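Local coordinates for ESX-1 secretion system protein EccA1 (Mycobacterium tuberculosis, PDB 4F3V), which belongs to the ESX-1 type VII secretion system as an ATPase that may power export of virulence factors, and is represented here by its N-terminal tetratricopeptide-repeat domain, at residues 56-59 against 60-64; 158-161 against 162-166; 187-190 against 191-195; 255-258 against 259-263; 268-271 against 272-275. All blocks are in the same frame, centred on the assembly; numbering follows the deposited sequence.

Overall arrangement
The five contacts follow one another along a largely helical chain that carries the N-terminal domain, without the AAA ATPase module of the whole protein. Interaction 1, on helix 54-62, stands apart: its centre lies about 38 Å from that of interaction 3, on opposite sides of the chain's centre. A bound samarium ion sits about 6 Å from the side chain of L57. Interactions 2 and 3 precede and follow helix 167-183, their nearest atoms about 7 Å apart. Interactions 3, 4 and 5 form a touching series: F187 CZ meets T256 CG2 at 3.7 Å, and Q261 packs on V274 where interactions 4 and 5 meet, their centres about 10 Å apart.

Interaction 1 (56-59 against 60-64); sequences TLFR and AWYSR
T56 opens the run with its carbonyl, which accepts from A60 N at 3.0 Å in the regular helical pattern, while its hydroxyl is held outside by D51. L57 O does the same for W61 N, over a fairly straight bond (165°). F58 adds a side-chain contact to its backbone bond with Y62 N. Its CG stands anti to the backbone N (chi1 163°), which lays the ring alongside that of Y62. F58 CZ comes within 3.5 Å of Y62 CD1, and Y62 CB lies over one face of the phenyl ring, 4.2 Å from its centroid, a CH-pi contact. The two ring planes meet obliquely, at 41°. The R59 chain, bent at chi2, brings NH1 to 4.0 Å from Y62 CD2, at most a weak, long-range cation-pi attraction. Its carbonyl is gripped twice by S63, from opposite faces: S63 OG donates to R59 O at 2.7 Å and S63 N at 3.0 Å. Serine suits this spot, where the chain leaves helical geometry. Small A60 packs on I104 of helix 101-115, which also receives L57, F58 and W61, the last stacked on F108; R59 and S63 instead face helix 40-48, through W43 and C40.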
loop_
_atom_site.group_PDB
_atom_site.type_symbol
_atom_site.label_atom_id
_atom_site.label_comp_id
_atom_site.label_asym_id
_atom_site.label_seq_id
_atom_site.Cartn_x
_atom_site.Cartn_y
_atom_site.Cartn_z
ATOM N N THR A 56 -14.099 -5.629 -5.640
ATOM C CA THR A 56 -14.637 -5.489 -4.303
ATOM C C THR A 56 -14.167 -4.184 -3.609
ATOM O O THR A 56 -14.967 -3.448 -3.024
ATOM C CB THR A 56 -14.290 -6.748 -3.469
ATOM O OG1 THR A 56 -15.056 -7.872 -3.949
ATOM C CG2 THR A 56 -14.560 -6.522 -2.029
ATOM N N LEU A 57 -12.879 -3.894 -3.685
ATOM C CA LEU A 57 -12.340 -2.635 -3.159
ATOM C C LEU A 57 -12.918 -1.431 -3.961
ATOM O O LEU A 57 -13.277 -0.399 -3.385
ATOM C CB LEU A 57 -10.828 -2.656 -3.237
ATOM C CG LEU A 57 -9.989 -1.775 -2.293
ATOM C CD1 LEU A 57 -10.651 -1.456 -0.965
ATOM C CD2 LEU A 57 -8.670 -2.508 -2.096
ATOM N N PHE A 58 -13.044 -1.579 -5.283
ATOM C CA PHE A 58 -13.629 -0.502 -6.080
ATOM C C PHE A 58 -15.045 -0.187 -5.614
ATOM O O PHE A 58 -15.430 0.980 -5.503
ATOM C CB PHE A 58 -13.643 -0.800 -7.593
ATOM C CG PHE A 58 -14.584 0.096 -8.366
ATOM C CD1 PHE A 58 -14.219 1.393 -8.690
ATOM C CD2 PHE A 58 -15.865 -0.338 -8.736
ATOM C CE1 PHE A 58 -15.084 2.242 -9.380
ATOM C CE2 PHE A 58 -16.741 0.519 -9.414
ATOM C CZ PHE A 58 -16.346 1.803 -9.726
ATOM N N ARG A 59 -15.817 -1.235 -5.352
ATOM C CA ARG A 59 -17.204 -1.065 -4.982
ATOM C C ARG A 59 -17.327 -0.430 -3.622
ATOM O O ARG A 59 -18.263 0.334 -3.390
ATOM C CB ARG A 59 -17.961 -2.387 -5.055
ATOM C CG ARG A 59 -18.154 -2.824 -6.485
ATOM C CD ARG A 59 -19.544 -2.422 -6.932
ATOM N NE ARG A 59 -19.633 -2.404 -8.379
ATOM C CZ ARG A 59 -20.220 -1.449 -9.110
ATOM N NH1 ARG A 59 -20.803 -0.372 -8.565
ATOM N NH2 ARG A 59 -20.212 -1.570 -10.423
ATOM N N ALA A 60 -16.419 -0.787 -2.706
ATOM C CA ALA A 60 -16.430 -0.198 -1.378
ATOM C C ALA A 60 -16.184 1.305 -1.522
ATOM O O ALA A 60 -16.900 2.129 -0.936
ATOM C CB ALA A 60 -15.389 -0.849 -0.477
ATOM N N TRP A 61 -15.227 1.663 -2.367
ATOM C CA TRP A 61 -14.927 3.060 -2.631
ATOM C C TRP A 61 -16.062 3.804 -3.311
ATOM O O TRP A 61 -16.424 4.930 -2.922
ATOM C CB TRP A 61 -13.663 3.150 -3.464
ATOM C CG TRP A 61 -13.447 4.494 -4.090
ATOM C CD1 TRP A 61 -13.575 4.834 -5.435
ATOM C CD2 TRP A 61 -13.120 5.728 -3.416
ATOM N NE1 TRP A 61 -13.334 6.164 -5.619
ATOM C CE2 TRP A 61 -13.039 6.753 -4.447
ATOM C CE3 TRP A 61 -12.891 6.070 -2.114
ATOM C CZ2 TRP A 61 -12.748 8.071 -4.158
ATOM C CZ3 TRP A 61 -12.587 7.417 -1.825
ATOM C CH2 TRP A 61 -12.509 8.384 -2.833
ATOM N N TYR A 62 -16.621 3.199 -4.351
ATOM C CA TYR A 62 -17.706 3.805 -5.125
ATOM C C TYR A 62 -18.950 4.075 -4.259
ATOM O O TYR A 62 -19.630 5.075 -4.452
ATOM C CB TYR A 62 -18.059 2.887 -6.305
ATOM C CG TYR A 62 -19.010 3.478 -7.319
ATOM C CD1 TYR A 62 -18.536 4.176 -8.437
ATOM C CD2 TYR A 62 -20.389 3.313 -7.185
ATOM C CE1 TYR A 62 -19.424 4.722 -9.375
ATOM C CE2 TYR A 62 -21.280 3.830 -8.113
ATOM C CZ TYR A 62 -20.803 4.540 -9.204
ATOM O OH TYR A 62 -21.701 5.081 -10.126
ATOM N N SER A 63 -19.219 3.183 -3.306
ATOM C CA SER A 63 -20.361 3.321 -2.398
ATOM C C SER A 63 -20.002 3.936 -1.023
ATOM O O SER A 63 -20.770 3.811 -0.044
ATOM C CB SER A 63 -21.028 1.934 -2.216
ATOM O OG SER A 63 -20.169 1.020 -1.590
ATOM N N ARG A 64 -18.863 4.620 -0.954
ATOM C CA ARG A 64 -18.360 5.155 0.305
ATOM C C ARG A 64 -19.334 6.084 1.084
ATOM O O ARG A 64 -19.264 6.171 2.311
ATOM C CB ARG A 64 -17.048 5.909 0.064
ATOM C CG ARG A 64 -17.180 7.149 -0.799
ATOM C CD ARG A 64 -15.819 7.691 -1.203
ATOM N NE ARG A 64 -15.936 8.839 -2.087
ATOM C CZ ARG A 64 -16.113 8.790 -3.404
ATOM N NH1 ARG A 64 -16.256 7.634 -4.044
ATOM N NH2 ARG A 64 -16.146 9.917 -4.084
#

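Interaction 2 (158-161 against 162-166); sequences VKSA and GKWPD
A161 to K163 form a short 3-10 turn that follows a type I beta turn from V158 to A161. K163 N donates to S160 O at 3.0 Å and W164 N to A161 O at the same length. A water extends the network, donating to K159 O and accepting from G162 N at 2.7 Å, at the exposed bend. This links helix 151-158 to helix 167-183, consecutive helices of the tetratricopeptide-repeat domain, and D166 ends it as the N-cap of the second, its carboxylate taking the backbone N of L169.

Among the side chains, W164 folds back over the turn. With its CG beside the backbone N (chi1 -67°), the indole lies against A161, whose CA stands 3.5 Å from the centroid of the five-membered ring and 7° off its normal, a close CH-pi contact. A161 CB touches W164 CE2 at 4.0 Å; this small methyl lets the indole lie close to the main chain and packs on A173 of helix 167-183. At the indole's edge, NE1 makes a weak hydrogen bond of 3.4 Å to S160 OG. Beyond the turn, W164 packs on H135 and A138 of helix 134-147.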
loop_
_atom_site.group_PDB
_atom_site.type_symbol
_atom_site.label_atom_id
_atom_site.label_comp_id
_atom_site.label_asym_id
_atom_site.label_seq_id
_atom_site.Cartn_x
_atom_site.Cartn_y
_atom_site.Cartn_z
ATOM N N VAL A 158 7.589 12.848 0.850
ATOM C CA VAL A 158 8.060 12.288 2.122
ATOM C C VAL A 158 9.169 13.096 2.782
ATOM O O VAL A 158 9.549 12.792 3.921
ATOM C CB VAL A 158 8.545 10.842 1.958
ATOM C CG1 VAL A 158 7.411 9.959 1.444
ATOM C CG2 VAL A 158 9.786 10.768 1.057
ATOM N N LYS A 159 9.661 14.139 2.106
ATOM C CA LYS A 159 10.823 14.886 2.612
ATOM C C LYS A 159 10.537 15.553 3.949
ATOM O O LYS A 159 11.453 15.820 4.706
ATOM C CB LYS A 159 11.330 15.913 1.601
ATOM C CG LYS A 159 10.332 17.008 1.209
ATOM C CD LYS A 159 10.948 17.969 0.177
ATOM C CE LYS A 159 9.925 18.934 -0.433
ATOM N NZ LYS A 159 10.580 19.726 -1.526
ATOM N N SER A 160 9.262 15.810 4.220
ATOM C CA SER A 160 8.774 16.392 5.470
ATOM C C SER A 160 8.499 15.396 6.610
ATOM O O SER A 160 7.909 15.780 7.623
ATOM C CB SER A 160 7.412 17.063 5.171
ATOM O OG SER A 160 6.460 16.089 4.706
ATOM N N ALA A 161 8.864 14.128 6.443
ATOM C CA ALA A 161 8.379 13.070 7.325
ATOM C C ALA A 161 8.905 13.193 8.759
ATOM O O ALA A 161 8.316 12.646 9.682
ATOM C CB ALA A 161 8.721 11.710 6.742
ATOM N N GLY A 162 9.996 13.924 8.948
ATOM C CA GLY A 162 10.511 14.207 10.299
ATOM C C GLY A 162 9.479 14.866 11.201
ATOM O O GLY A 162 9.553 14.743 12.412
ATOM N N LYS A 163 8.498 15.536 10.599
ATOM C CA LYS A 163 7.450 16.251 11.317
ATOM C C LYS A 163 6.136 15.466 11.439
ATOM O O LYS A 163 5.131 16.014 11.894
ATOM C CB LYS A 163 7.186 17.607 10.622
ATOM C CG LYS A 163 8.285 18.656 10.797
ATOM C CD LYS A 163 8.165 19.797 9.763
ATOM C CE LYS A 163 6.782 20.439 9.663
ATOM N NZ LYS A 163 6.441 21.245 10.873
ATOM N N TRP A 164 6.112 14.196 11.050
ATOM C CA TRP A 164 4.870 13.429 11.161
ATOM C C TRP A 164 4.597 12.960 12.581
ATOM O O TRP A 164 5.539 12.731 13.337
ATOM C CB TRP A 164 4.918 12.252 10.213
ATOM C CG TRP A 164 4.906 12.667 8.766
ATOM C CD1 TRP A 164 5.037 13.952 8.235
ATOM C CD2 TRP A 164 4.811 11.795 7.614
ATOM N NE1 TRP A 164 4.984 13.927 6.874
ATOM C CE2 TRP A 164 4.845 12.671 6.432
ATOM C CE3 TRP A 164 4.671 10.432 7.441
ATOM C CZ2 TRP A 164 4.772 12.180 5.169
ATOM C CZ3 TRP A 164 4.595 9.947 6.146
ATOM C CH2 TRP A 164 4.648 10.805 5.033
ATOM N N PRO A 165 3.304 12.797 12.959
ATOM C CA PRO A 165 3.020 12.257 14.306
ATOM C C PRO A 165 3.416 10.772 14.406
ATOM O O PRO A 165 4.193 10.342 15.280
ATOM C CB PRO A 165 1.481 12.380 14.439
ATOM C CG PRO A 165 1.048 13.270 13.323
ATOM C CD PRO A 165 2.061 13.099 12.227
ATOM N N ASP A 166 2.909 10.031 13.433
ATOM C CA ASP A 166 2.918 8.596 13.420
ATOM C C ASP A 166 4.349 8.157 13.105
ATOM O O ASP A 166 4.810 8.307 11.981
ATOM C CB ASP A 166 1.912 8.170 12.350
ATOM C CG ASP A 166 1.765 6.686 12.238
ATOM O OD1 ASP A 166 2.660 5.981 12.729
ATOM O OD2 ASP A 166 0.750 6.240 11.641
HETATM O O HOH W 1 11.764 15.369 7.496
#

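Interaction 3 (187-190 against 191-195); sequences FTEA and ERRLT. With SO4 (sulfate ion), chain G; SO4 (sulfate ion), chain E.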
loop_
_atom_site.group_PDB
_atom_site.type_symbol
_atom_site.label_atom_id
_atom_site.label_comp_id
_atom_site.label_asym_id
_atom_site.label_seq_id
_atom_site.Cartn_x
_atom_site.Cartn_y
_atom_site.Cartn_z
ATOM N N PHE A 187 23.414 6.773 -4.128
ATOM C CA PHE A 187 23.578 5.539 -3.399
ATOM C C PHE A 187 24.019 5.735 -1.944
ATOM O O PHE A 187 23.581 4.991 -1.059
ATOM C CB PHE A 187 24.573 4.629 -4.149
ATOM C CG PHE A 187 24.076 4.163 -5.501
ATOM C CD1 PHE A 187 22.864 3.498 -5.606
ATOM C CD2 PHE A 187 24.802 4.402 -6.665
ATOM C CE1 PHE A 187 22.388 3.059 -6.836
ATOM C CE2 PHE A 187 24.322 3.975 -7.897
ATOM C CZ PHE A 187 23.112 3.293 -7.968
ATOM N N THR A 188 24.894 6.716 -1.700
ATOM C CA THR A 188 25.330 7.007 -0.338
ATOM C C THR A 188 24.162 7.496 0.505
ATOM O O THR A 188 23.982 7.054 1.638
ATOM C CB THR A 188 26.482 8.031 -0.298
ATOM O OG1 THR A 188 27.646 7.412 -0.843
ATOM C CG2 THR A 188 26.798 8.463 1.138
ATOM N N GLU A 189 23.375 8.422 -0.054
ATOM C CA GLU A 189 22.170 8.902 0.602
ATOM C C GLU A 189 21.191 7.737 0.866
ATOM O O GLU A 189 20.632 7.642 1.961
ATOM C CB GLU A 189 21.511 10.013 -0.237
ATOM C CG GLU A 189 20.147 10.444 0.298
ATOM C CD GLU A 189 19.529 11.623 -0.424
ATOM O OE1 GLU A 189 20.125 12.177 -1.388
ATOM O OE2 GLU A 189 18.412 11.987 -0.015
ATOM N N ALA A 190 20.977 6.885 -0.139
ATOM C CA ALA A 190 20.118 5.706 0.008
ATOM C C ALA A 190 20.560 4.840 1.194
ATOM O O ALA A 190 19.749 4.448 2.017
ATOM C CB ALA A 190 20.101 4.869 -1.262
ATOM N N GLU A 191 21.856 4.603 1.311
ATOM C CA GLU A 191 22.386 3.787 2.410
ATOM C C GLU A 191 22.173 4.420 3.771
ATOM O O GLU A 191 21.737 3.741 4.689
ATOM C CB GLU A 191 23.857 3.486 2.170
ATOM C CG GLU A 191 24.062 2.569 0.980
ATOM C CD GLU A 191 25.447 2.668 0.365
ATOM O OE1 GLU A 191 26.209 3.585 0.725
ATOM O OE2 GLU A 191 25.752 1.820 -0.512
ATOM N N ARG A 192 22.425 5.722 3.895
ATOM C CA ARG A 192 22.130 6.430 5.150
ATOM C C ARG A 192 20.613 6.335 5.504
ATOM O O ARG A 192 20.238 5.923 6.599
ATOM C CB ARG A 192 22.541 7.914 5.059
ATOM C CG ARG A 192 22.290 8.700 6.349
ATOM C CD ARG A 192 22.675 10.178 6.276
ATOM N NE ARG A 192 22.014 10.890 5.173
ATOM C CZ ARG A 192 20.818 11.494 5.216
ATOM N NH1 ARG A 192 20.063 11.497 6.319
ATOM N NH2 ARG A 192 20.360 12.102 4.127
ATOM N N ARG A 193 19.746 6.677 4.560
ATOM C CA ARG A 193 18.313 6.689 4.855
ATOM C C ARG A 193 17.735 5.308 5.127
ATOM O O ARG A 193 16.889 5.162 6.015
ATOM C CB ARG A 193 17.516 7.381 3.749
ATOM C CG ARG A 193 17.899 8.828 3.580
ATOM C CD ARG A 193 17.002 9.499 2.568
ATOM N NE ARG A 193 17.393 10.879 2.310
ATOM C CZ ARG A 193 17.159 11.902 3.135
ATOM N NH1 ARG A 193 16.545 11.717 4.305
ATOM N NH2 ARG A 193 17.545 13.129 2.788
ATOM N N LEU A 194 18.166 4.305 4.368
ATOM C CA LEU A 194 17.646 2.951 4.538
ATOM C C LEU A 194 18.146 2.337 5.848
ATOM O O LEU A 194 17.397 1.614 6.520
ATOM C CB LEU A 194 18.002 2.064 3.340
ATOM C CG LEU A 194 17.282 2.411 2.019
ATOM C CD1 LEU A 194 17.855 1.561 0.867
ATOM C CD2 LEU A 194 15.765 2.261 2.153
ATOM N N THR A 195 19.387 2.652 6.220
ATOM C CA THR A 195 19.943 2.222 7.511
ATOM C C THR A 195 19.206 2.864 8.695
ATOM O O THR A 195 18.829 2.156 9.618
ATOM C CB THR A 195 21.458 2.468 7.592
ATOM O OG1 THR A 195 22.091 1.769 6.511
ATOM C CG2 THR A 195 22.021 1.981 8.948
HETATM S S SO4 G . 27.332 7.743 -4.445
HETATM O O1 SO4 G . 28.478 8.642 -4.700
HETATM O O2 SO4 G . 27.867 6.423 -4.023
HETATM O O3 SO4 G . 26.471 8.351 -3.399
HETATM O O4 SO4 G . 26.527 7.593 -5.681
HETATM S S SO4 E . 17.049 14.840 6.270
HETATM O O1 SO4 E . 18.253 14.042 6.605
HETATM O O2 SO4 E . 15.973 13.898 5.908
HETATM O O3 SO4 E . 16.583 15.620 7.434
HETATM O O4 SO4 E . 17.379 15.756 5.148
#
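E189 and R193, one helical turn apart, form the salt bridge of this contact. Both side chains run the same way, and a single oxygen takes both bonds: R193 NE reaches E189 OE2 at 2.8 Å on its anti lone pair, while R193 NH2 comes to it at 3.1 Å from above the carboxylate plane. The carboxylate and guanidinium planes stand 55° apart. An extended E189, its CG anti to the backbone N (chi1 173°), and a long R193 suit this reach.

Two sulfates, probably from the crystallisation liquor, take further hydrogen bonds. R193 NH1 points almost straight at O2 of one of them (2.8 Å, 176°), and R192 NH1 donates to its O1, so the two arginines gather round one anion with R192 NH2 above the face of the R193 guanidinium. The other sulfate meets the helix start: T188 N donates to its O3 at 2.8 Å and T188 OG1 at 3.0 Å.

The main chain supplies the usual four-residue-spaced bonds, among them L194 N to A190 O; small A190 packs on A182 of helix 167-183. The whole is a helical i to i+4 Glu-Arg salt bridge, together with an anion held at the amino end of helix 187-198 in this helical-repeat domain.

Interaction 4 (255-258 against 259-263); sequences KTTT and AEQIA
The chain arrives extended at T258 and turns at once into helix 259-263, whose first backbone bond runs from I262 N to T258 O at 2.9 Å. T258 is the N-cap. Its hydroxyl, held between the backbone N and the carbonyl carbon (chi1 69°), faces the opening turn and accepts from Q261 N at 3.0 Å. Threonine suits the position because a short hydroxyl can stand in for the carbonyl that the preceding turn of a helix would have supplied. A capping box would have the side chain of Q261 return the bond to T258 N; that does not happen here, and T258 N is buried without a partner in the model. The glutamine instead turns its amide oxygen to the residue before the cap.

E260 bends at chi2, which carries its OE1 back to 3.6 Å from T258 OG1. A carboxylate at the amino end of a helix is probably favoured by the helix dipole. On the inner side, T257 CG2 touches I262 CG1 at 4.0 Å, the two side chains crossing at about a right angle, and the isoleucine continues onto L184. I262 and A259 on T152, with T257 on W151, set the short helix against helix 151-158, while the backbone of T257 is tied to N183 at the C-terminal end of helix 167-183. Beside the methyl, the other branch of T257 is polar: OG1 donates to Q261 OE1 at 2.6 Å, in the carbonyl plane and on a lone pair.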
loop_
_atom_site.group_PDB
_atom_site.type_symbol
_atom_site.label_atom_id
_atom_site.label_comp_id
_atom_site.label_asym_id
_atom_site.label_seq_id
_atom_site.Cartn_x
_atom_site.Cartn_y
_atom_site.Cartn_z
ATOM N N LYS A 255 18.794 -0.629 -12.488
ATOM C CA LYS A 255 18.830 0.353 -13.578
ATOM C C LYS A 255 18.318 1.643 -12.993
ATOM O O LYS A 255 17.223 1.670 -12.461
ATOM C CB LYS A 255 17.970 -0.095 -14.758
ATOM C CG LYS A 255 18.397 -1.447 -15.301
ATOM C CD LYS A 255 17.709 -1.823 -16.614
ATOM C CE LYS A 255 17.923 -3.301 -16.930
ATOM N NZ LYS A 255 17.312 -3.651 -18.243
ATOM N N THR A 256 19.117 2.699 -13.008
ATOM C CA THR A 256 18.726 3.923 -12.320
ATOM C C THR A 256 18.267 4.962 -13.326
ATOM O O THR A 256 18.474 4.805 -14.513
ATOM C CB THR A 256 19.866 4.478 -11.443
ATOM O OG1 THR A 256 21.016 4.676 -12.270
ATOM C CG2 THR A 256 20.188 3.530 -10.246
ATOM N N THR A 257 17.613 6.007 -12.830
ATOM C CA THR A 257 17.192 7.134 -13.647
ATOM C C THR A 257 17.666 8.434 -12.975
ATOM O O THR A 257 18.461 8.403 -12.017
ATOM C CB THR A 257 15.662 7.093 -13.889
ATOM O OG1 THR A 257 15.270 8.090 -14.852
ATOM C CG2 THR A 257 14.885 7.295 -12.590
ATOM N N THR A 258 17.184 9.569 -13.474
ATOM C CA THR A 258 17.539 10.905 -12.958
ATOM C C THR A 258 16.312 11.809 -13.015
ATOM O O THR A 258 15.331 11.507 -13.723
ATOM C CB THR A 258 18.645 11.549 -13.813
ATOM O OG1 THR A 258 18.113 11.866 -15.094
ATOM C CG2 THR A 258 19.835 10.610 -13.996
ATOM N N ALA A 259 16.376 12.933 -12.306
ATOM C CA ALA A 259 15.322 13.936 -12.347
ATOM C C ALA A 259 15.047 14.393 -13.790
ATOM O O ALA A 259 13.888 14.476 -14.226
ATOM C CB ALA A 259 15.689 15.127 -11.484
ATOM N N GLU A 260 16.121 14.656 -14.526
ATOM C CA GLU A 260 16.018 15.092 -15.919
ATOM C C GLU A 260 15.329 14.042 -16.795
ATOM O O GLU A 260 14.446 14.351 -17.601
ATOM C CB GLU A 260 17.415 15.443 -16.461
ATOM C CG GLU A 260 18.031 16.647 -15.728
ATOM C CD GLU A 260 18.622 16.359 -14.337
ATOM O OE1 GLU A 260 18.704 15.195 -13.849
ATOM O OE2 GLU A 260 19.008 17.361 -13.695
ATOM N N GLN A 261 15.710 12.790 -16.615
ATOM C CA GLN A 261 15.119 11.713 -17.397
ATOM C C GLN A 261 13.623 11.556 -17.082
ATOM O O GLN A 261 12.804 11.417 -17.994
ATOM C CB GLN A 261 15.897 10.422 -17.154
ATOM C CG GLN A 261 15.717 9.392 -18.241
ATOM C CD GLN A 261 16.590 8.166 -18.091
ATOM O OE1 GLN A 261 16.713 7.599 -17.008
ATOM N NE2 GLN A 261 17.155 7.711 -19.216
ATOM N N ILE A 262 13.256 11.584 -15.805
ATOM C CA ILE A 262 11.835 11.523 -15.423
ATOM C C ILE A 262 11.035 12.689 -16.059
ATOM O O ILE A 262 9.948 12.484 -16.603
ATOM C CB ILE A 262 11.641 11.546 -13.884
ATOM C CG1 ILE A 262 12.233 10.268 -13.244
ATOM C CG2 ILE A 262 10.178 11.726 -13.567
ATOM C CD1 ILE A 262 12.309 10.308 -11.722
ATOM N N ALA A 263 11.588 13.893 -16.003
ATOM C CA ALA A 263 10.935 15.056 -16.602
ATOM C C ALA A 263 10.792 14.955 -18.127
ATOM O O ALA A 263 9.887 15.568 -18.699
ATOM C CB ALA A 263 11.679 16.337 -16.228
#

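Interaction 5 (268-271 against 272-275); sequences PWDP and GSVV
D270 O is gripped twice by S273. The hydroxyl S273 OG donates to it at 2.8 Å, lying in the carbonyl plane, whereas S273 N approaches from above that plane at 3.0 Å. S273 keeps OG within reach by placing it between its own backbone N and carbonyl carbon (chi1 73°), and the same oxygen also receives a bond from D267 N, so this one serine hydroxyl links two points of the loop. The aspartate side chain makes the second link of the turn: D270 OD1 accepts from G272 N at 2.9 Å, met from above the carboxylate plane. G272, with no side chain at its CA, lets the oxygen come close without crowding; OD1 passes 3.5 Å from G272 CA. P271, between the two, has its phi fixed by its ring near the value the turn requires. Past the turn, V274 lays its CG2 against P271 O at 3.5 Å, and its side chain also touches S264. Outside the turn, P271 packs on E149, and the backbone of S273 bonds to A266, earlier in the same loop after helix 259-263, folding the last modelled residues back. The D270 to S273 bend is a beta turn of type I angles nested with an Asx turn, the Asx-Pro arrangement of an Asp-Pro-Gly sequence.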
loop_
_atom_site.group_PDB
_atom_site.type_symbol
_atom_site.label_atom_id
_atom_site.label_comp_id
_atom_site.label_asym_id
_atom_site.label_seq_id
_atom_site.Cartn_x
_atom_site.Cartn_y
_atom_site.Cartn_z
ATOM N N PRO A 268 4.415 11.093 -17.908
ATOM C CA PRO A 268 5.060 11.040 -16.600
ATOM C C PRO A 268 4.771 9.732 -15.845
ATOM O O PRO A 268 5.582 9.312 -15.040
ATOM C CB PRO A 268 4.441 12.217 -15.822
ATOM C CG PRO A 268 3.609 12.967 -16.764
ATOM C CD PRO A 268 3.647 12.334 -18.118
ATOM N N TRP A 269 3.619 9.110 -16.107
ATOM C CA TRP A 269 3.249 7.842 -15.442
ATOM C C TRP A 269 3.926 6.627 -16.016
ATOM O O TRP A 269 3.794 5.529 -15.467
ATOM C CB TRP A 269 1.744 7.660 -15.506
ATOM C CG TRP A 269 0.963 8.695 -14.725
ATOM C CD1 TRP A 269 0.034 9.625 -15.227
ATOM C CD2 TRP A 269 0.999 8.939 -13.282
ATOM N NE1 TRP A 269 -0.500 10.390 -14.214
ATOM C CE2 TRP A 269 0.043 10.033 -13.018
ATOM C CE3 TRP A 269 1.685 8.377 -12.217
ATOM C CZ2 TRP A 269 -0.186 10.524 -11.736
ATOM C CZ3 TRP A 269 1.445 8.882 -10.930
ATOM C CH2 TRP A 269 0.522 9.933 -10.699
ATOM N N ASP A 270 4.628 6.786 -17.139
ATOM C CA ASP A 270 5.199 5.666 -17.888
ATOM C C ASP A 270 6.739 5.769 -17.977
ATOM O O ASP A 270 7.280 6.524 -18.788
ATOM C CB ASP A 270 4.581 5.602 -19.293
ATOM C CG ASP A 270 5.048 4.383 -20.099
ATOM O OD1 ASP A 270 5.817 3.549 -19.587
ATOM O OD2 ASP A 270 4.649 4.255 -21.268
ATOM N N PRO A 271 7.438 4.982 -17.146
ATOM C CA PRO A 271 8.880 4.986 -17.153
ATOM C C PRO A 271 9.477 4.569 -18.494
ATOM O O PRO A 271 10.619 4.935 -18.789
ATOM C CB PRO A 271 9.257 3.939 -16.091
ATOM C CG PRO A 271 8.016 3.638 -15.355
ATOM C CD PRO A 271 6.874 3.967 -16.242
ATOM N N GLY A 272 8.710 3.831 -19.301
ATOM C CA GLY A 272 9.142 3.441 -20.635
ATOM C C GLY A 272 9.137 4.553 -21.672
ATOM O O GLY A 272 9.619 4.353 -22.767
ATOM N N SER A 273 8.617 5.731 -21.340
ATOM C CA SER A 273 8.354 6.781 -22.362
ATOM C C SER A 273 9.396 7.910 -22.387
ATOM O O SER A 273 9.127 9.004 -22.889
ATOM C CB SER A 273 6.965 7.391 -22.127
ATOM O OG SER A 273 6.964 8.229 -20.982
ATOM N N VAL A 274 10.585 7.631 -21.866
ATOM C CA VAL A 274 11.623 8.644 -21.723
ATOM C C VAL A 274 12.096 9.104 -23.098
ATOM O O VAL A 274 12.653 8.316 -23.870
ATOM C CB VAL A 274 12.820 8.131 -20.917
ATOM C CG1 VAL A 274 13.940 9.153 -20.963
ATOM C CG2 VAL A 274 12.423 7.874 -19.479
ATOM N N VAL A 275 11.880 10.393 -23.383
ATOM C CA VAL A 275 12.173 10.988 -24.703
ATOM C C VAL A 275 13.656 11.293 -24.898
ATOM O O VAL A 275 14.242 12.064 -24.141
ATOM C CB VAL A 275 11.344 12.270 -24.905
ATOM C CG1 VAL A 275 11.855 13.080 -26.091
ATOM C CG2 VAL A 275 9.874 11.906 -25.072
#